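Local coordinates for protein rubisco operon transcriptional regulator (Synechocystis sp., PDB 5Y2W) that probably represses genes of inorganic carbon uptake and related metabolism as a LysR-type transcription factor whose regulatory domain binds 2-phosphoglycolate, at residues L84-A95 with R170-F181. Numbering follows the deposited sequence.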
loop_
_atom_site.group_PDB
_atom_site.type_symbol
_atom_site.label_atom_id
_atom_site.label_comp_id
_atom_site.label_asym_id
_atom_site.label_seq_id
_atom_site.Cartn_x
_atom_site.Cartn_y
_atom_site.Cartn_z
ATOM N N LEU A 84 -12.259 -9.769 8.506
ATOM C CA LEU A 84 -10.844 -9.941 8.818
ATOM C C LEU A 84 -10.544 -11.408 9.154
ATOM O O LEU A 84 -11.225 -12.029 9.981
ATOM C CB LEU A 84 -10.492 -9.110 10.024
ATOM C CG LEU A 84 -10.823 -7.623 9.999
ATOM C CD1 LEU A 84 -10.146 -6.948 11.193
ATOM C CD2 LEU A 84 -10.410 -6.906 8.731
ATOM N N VAL A 85 -9.556 -11.985 8.510
ATOM C CA VAL A 85 -9.319 -13.407 8.691
ATOM C C VAL A 85 -7.869 -13.679 9.068
ATOM O O VAL A 85 -6.980 -12.859 8.804
ATOM C CB VAL A 85 -9.681 -14.205 7.407
ATOM C CG1 VAL A 85 -11.177 -14.187 7.132
ATOM C CG2 VAL A 85 -8.921 -13.682 6.182
ATOM N N VAL A 86 -7.655 -14.876 9.626
ATOM C CA VAL A 86 -6.324 -15.370 9.920
ATOM C C VAL A 86 -5.638 -15.952 8.675
ATOM O O VAL A 86 -6.123 -16.880 8.050
ATOM C CB VAL A 86 -6.337 -16.393 11.080
ATOM C CG1 VAL A 86 -4.937 -16.886 11.371
ATOM C CG2 VAL A 86 -6.910 -15.752 12.348
ATOM N N ILE A 87 -4.473 -15.402 8.356
ATOM C CA ILE A 87 -3.730 -15.824 7.220
ATOM C C ILE A 87 -2.422 -16.418 7.658
ATOM O O ILE A 87 -1.735 -15.882 8.535
ATOM C CB ILE A 87 -3.466 -14.645 6.293
ATOM C CG1 ILE A 87 -4.821 -14.080 5.811
ATOM C CG2 ILE A 87 -2.617 -15.103 5.091
ATOM C CD1 ILE A 87 -4.719 -12.687 5.271
ATOM N N ALA A 88 -2.083 -17.528 7.030
ATOM C CA ALA A 88 -0.806 -18.163 7.265
ATOM C C ALA A 88 -0.219 -18.640 5.946
ATOM O O ALA A 88 -0.813 -18.475 4.867
ATOM C CB ALA A 88 -0.960 -19.334 8.220
ATOM N N ARG A 89 0.970 -19.216 6.029
ATOM C CA ARG A 89 1.474 -19.858 4.864
ATOM C C ARG A 89 0.938 -21.250 4.840
ATOM O O ARG A 89 0.625 -21.815 5.881
ATOM C CB ARG A 89 2.977 -19.826 4.842
ATOM C CG ARG A 89 3.512 -20.188 3.454
ATOM C CD ARG A 89 4.962 -19.836 3.358
ATOM N NE ARG A 89 5.757 -20.828 4.107
ATOM C CZ ARG A 89 7.079 -20.767 4.212
ATOM N NH1 ARG A 89 7.722 -19.777 3.617
ATOM N NH2 ARG A 89 7.758 -21.678 4.924
ATOM N N ARG A 90 0.818 -21.801 3.646
ATOM C CA ARG A 90 0.162 -23.086 3.426
ATOM C C ARG A 90 0.906 -24.299 4.052
ATOM O O ARG A 90 0.339 -25.343 4.181
ATOM C CB ARG A 90 -0.033 -23.296 1.906
ATOM C CG ARG A 90 1.278 -23.463 1.133
ATOM C CD ARG A 90 1.125 -23.306 -0.380
ATOM N NE ARG A 90 0.323 -24.365 -0.985
ATOM C CZ ARG A 90 -0.101 -24.377 -2.250
ATOM N NH1 ARG A 90 -0.827 -25.399 -2.682
ATOM N NH2 ARG A 90 0.185 -23.376 -3.087
ATOM N N ASP A 91 2.156 -24.153 4.476
ATOM C CA ASP A 91 2.864 -25.249 5.155
ATOM C C ASP A 91 2.622 -25.130 6.667
ATOM O O ASP A 91 3.141 -25.912 7.474
ATOM C CB ASP A 91 4.370 -25.202 4.816
ATOM C CG ASP A 91 5.020 -23.848 5.167
ATOM O OD1 ASP A 91 4.334 -22.785 5.378
ATOM O OD2 ASP A 91 6.256 -23.841 5.214
ATOM N N HIS A 92 1.811 -24.175 7.079
ATOM C CA HIS A 92 1.577 -24.052 8.493
ATOM C C HIS A 92 0.915 -25.345 8.931
ATOM O O HIS A 92 0.090 -25.865 8.217
ATOM C CB HIS A 92 0.701 -22.854 8.780
ATOM C CG HIS A 92 0.639 -22.480 10.211
ATOM N ND1 HIS A 92 -0.217 -23.090 11.095
ATOM C CD2 HIS A 92 1.278 -21.511 10.910
ATOM C CE1 HIS A 92 -0.088 -22.531 12.290
ATOM N NE2 HIS A 92 0.804 -21.562 12.198
ATOM N N PRO A 93 1.249 -25.840 10.131
ATOM C CA PRO A 93 0.679 -27.123 10.649
ATOM C C PRO A 93 -0.828 -27.181 10.802
ATOM O O PRO A 93 -1.421 -28.274 10.826
ATOM C CB PRO A 93 1.338 -27.258 12.045
ATOM C CG PRO A 93 2.602 -26.465 11.936
ATOM C CD PRO A 93 2.329 -25.329 11.002
ATOM N N LEU A 94 -1.444 -26.004 10.945
ATOM C CA LEU A 94 -2.888 -25.891 11.041
ATOM C C LEU A 94 -3.529 -25.530 9.739
ATOM O O LEU A 94 -4.762 -25.428 9.649
ATOM C CB LEU A 94 -3.295 -24.880 12.071
ATOM C CG LEU A 94 -2.719 -25.102 13.443
ATOM C CD1 LEU A 94 -3.108 -23.887 14.271
ATOM C CD2 LEU A 94 -3.200 -26.427 14.037
ATOM N N ALA A 95 -2.726 -25.407 8.696
ATOM C CA ALA A 95 -3.315 -25.110 7.421
ATOM C C ALA A 95 -4.176 -26.288 7.077
ATOM O O ALA A 95 -3.741 -27.455 7.193
ATOM C CB ALA A 95 -2.250 -24.930 6.365
ATOM N N ARG A 170 0.011 -19.583 -7.803
ATOM C CA ARG A 170 0.864 -20.134 -6.762
ATOM C C ARG A 170 0.818 -19.241 -5.535
ATOM O O ARG A 170 1.846 -18.686 -5.143
ATOM C CB ARG A 170 2.316 -20.246 -7.287
ATOM C CG ARG A 170 3.352 -20.820 -6.307
ATOM C CD ARG A 170 3.138 -22.303 -6.070
ATOM N NE ARG A 170 3.379 -22.675 -4.685
ATOM C CZ ARG A 170 3.184 -23.897 -4.192
ATOM N NH1 ARG A 170 3.430 -24.134 -2.909
ATOM N NH2 ARG A 170 2.749 -24.892 -4.965
ATOM N N SER A 171 -0.363 -19.071 -4.939
ATOM C CA SER A 171 -0.391 -18.337 -3.697
ATOM C C SER A 171 -0.016 -19.287 -2.556
ATOM O O SER A 171 -0.552 -20.370 -2.381
ATOM C CB SER A 171 -1.709 -17.646 -3.396
ATOM O OG SER A 171 -1.494 -16.763 -2.290
ATOM N N GLU A 172 0.945 -18.815 -1.799
ATOM C CA GLU A 172 1.464 -19.477 -0.633
ATOM C C GLU A 172 0.561 -19.282 0.589
ATOM O O GLU A 172 0.736 -19.960 1.594
ATOM C CB GLU A 172 2.845 -18.852 -0.355
ATOM C CG GLU A 172 3.912 -19.288 -1.353
ATOM C CD GLU A 172 4.343 -20.713 -1.069
ATOM O OE1 GLU A 172 5.396 -20.836 -0.498
ATOM O OE2 GLU A 172 3.611 -21.680 -1.327
ATOM N N LEU A 173 -0.401 -18.366 0.477
ATOM C CA LEU A 173 -1.185 -17.902 1.596
ATOM C C LEU A 173 -2.439 -18.710 1.734
ATOM O O LEU A 173 -2.970 -19.167 0.785
ATOM C CB LEU A 173 -1.589 -16.451 1.401
ATOM C CG LEU A 173 -0.432 -15.541 1.157
ATOM C CD1 LEU A 173 -1.030 -14.139 1.126
ATOM C CD2 LEU A 173 0.615 -15.720 2.258
ATOM N N THR A 174 -2.917 -18.840 2.954
ATOM C CA THR A 174 -4.062 -19.656 3.218
ATOM C C THR A 174 -4.773 -19.047 4.414
ATOM O O THR A 174 -4.128 -18.425 5.278
ATOM C CB THR A 174 -3.599 -21.118 3.519
ATOM O OG1 THR A 174 -4.729 -21.953 3.604
ATOM C CG2 THR A 174 -2.892 -21.223 4.864
ATOM N N ILE A 175 -6.080 -19.228 4.468
ATOM C CA ILE A 175 -6.886 -18.808 5.616
ATOM C C ILE A 175 -6.964 -19.947 6.611
ATOM O O ILE A 175 -7.362 -21.057 6.247
ATOM C CB ILE A 175 -8.297 -18.382 5.199
ATOM C CG1 ILE A 175 -8.206 -17.074 4.424
ATOM C CG2 ILE A 175 -9.167 -18.151 6.403
ATOM C CD1 ILE A 175 -9.388 -16.789 3.529
ATOM N N LEU A 176 -6.539 -19.687 7.855
ATOM C CA LEU A 176 -6.741 -20.644 8.921
ATOM C C LEU A 176 -8.155 -20.478 9.524
ATOM O O LEU A 176 -8.583 -19.357 9.910
ATOM C CB LEU A 176 -5.697 -20.457 9.990
ATOM C CG LEU A 176 -4.224 -20.643 9.560
ATOM C CD1 LEU A 176 -3.352 -20.479 10.791
ATOM C CD2 LEU A 176 -3.994 -22.003 8.917
ATOM N N ASP A 177 -8.862 -21.598 9.628
ATOM C CA ASP A 177 -10.283 -21.624 10.104
ATOM C C ASP A 177 -10.340 -21.614 11.604
ATOM O O ASP A 177 -10.675 -22.615 12.225
ATOM C CB ASP A 177 -11.014 -22.875 9.554
ATOM C CG ASP A 177 -12.506 -22.923 9.961
ATOM O OD1 ASP A 177 -13.149 -21.853 10.153
ATOM O OD2 ASP A 177 -13.041 -24.041 10.106
ATOM N N ILE A 178 -9.959 -20.489 12.169
ATOM C CA ILE A 178 -9.850 -20.297 13.568
ATOM C C ILE A 178 -11.190 -19.812 14.078
ATOM O O ILE A 178 -11.804 -18.990 13.415
ATOM C CB ILE A 178 -8.857 -19.179 13.916
ATOM C CG1 ILE A 178 -7.515 -19.356 13.218
ATOM C CG2 ILE A 178 -8.710 -19.070 15.428
ATOM C CD1 ILE A 178 -6.761 -20.635 13.520
ATOM N N ASP A 179 -11.610 -20.304 15.256
ATOM C CA ASP A 179 -12.826 -19.847 15.919
ATOM C C ASP A 179 -12.717 -18.357 16.192
ATOM O O ASP A 179 -11.618 -17.840 16.445
ATOM C CB ASP A 179 -13.016 -20.505 17.284
ATOM C CG ASP A 179 -13.419 -21.992 17.210
ATOM O OD1 ASP A 179 -13.845 -22.474 16.144
ATOM O OD2 ASP A 179 -13.318 -22.652 18.268
ATOM N N GLU A 180 -13.879 -17.715 16.216
ATOM C CA GLU A 180 -14.053 -16.289 16.396
ATOM C C GLU A 180 -13.682 -15.547 15.139
ATOM O O GLU A 180 -13.768 -14.336 15.110
ATOM C CB GLU A 180 -13.268 -15.752 17.595
ATOM C CG GLU A 180 -13.476 -16.540 18.882
ATOM C CD GLU A 180 -14.947 -16.674 19.318
ATOM O OE1 GLU A 180 -15.235 -17.594 20.107
ATOM O OE2 GLU A 180 -15.810 -15.876 18.882
ATOM N N PHE A 181 -13.273 -16.264 14.093
ATOM C CA PHE A 181 -13.001 -15.624 12.842
ATOM C C PHE A 181 -14.047 -16.050 11.860
ATOM O O PHE A 181 -14.544 -17.133 11.980
ATOM C CB PHE A 181 -11.583 -15.966 12.361
ATOM C CG PHE A 181 -10.542 -15.186 13.100
ATOM C CD1 PHE A 181 -10.043 -15.644 14.320
ATOM C CD2 PHE A 181 -10.123 -13.963 12.606
ATOM C CE1 PHE A 181 -9.111 -14.928 15.002
ATOM C CE2 PHE A 181 -9.203 -13.219 13.303
ATOM C CZ PHE A 181 -8.707 -13.682 14.515
HETATM O O HOH W 1 -9.588 -16.961 9.889
HETATM O O HOH W 2 -7.167 -24.139 8.848
#
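Val-86 CG2 sits over one face of the Phe-181 ring, 3.4 Å from its centroid and 6° off the normal, a CH-pi contact; Leu-84 O and Ile-178 O lie at the ring's edge. The same rotamer, CG1 anti to the backbone N (chi1 -180°), sets CG1 against Leu-176 CB. At the His-92 ring, Pro-93 CD lies over one face and Leu-176 CD1 over the opposite one, both offset toward the rim, the latter a CH-pi contact, while its NE2 is hydrogen-bonded to Glu-108 OE1. The guanidinium groups of Arg-90 and Arg-170 stack with planes 15° apart; Glu-172 OE2, 2.9 Å from Arg-170 NH1 in a salt bridge, probably offsets their like charge, although Arg-170 is poorly ordered. Arg-89 forms a two-pronged salt bridge to Asp-91, NE to OD1 and NH2 to OD2, and its CG packs 3.3 Å from Glu-172 O. A leucine in place of Arg-89 would probably leave the Asp-91 carboxylate without its charged mate and free to turn. Antiparallel pairing is documented by Ala-88 N to Thr-174 O (2.8 Å) and Thr-174 N to Ala-88 O (2.9 Å); farther along, a water bridges Val-86 N and Leu-176 O. In this LysR-type regulatory domain, strand 81-89 is the middle strand of a three-stranded antiparallel sheet, between 157-160 and 173-176; Ile-87 and Leu-173 pack on helix 143-151, and Phe-181 reaches helix 118-129.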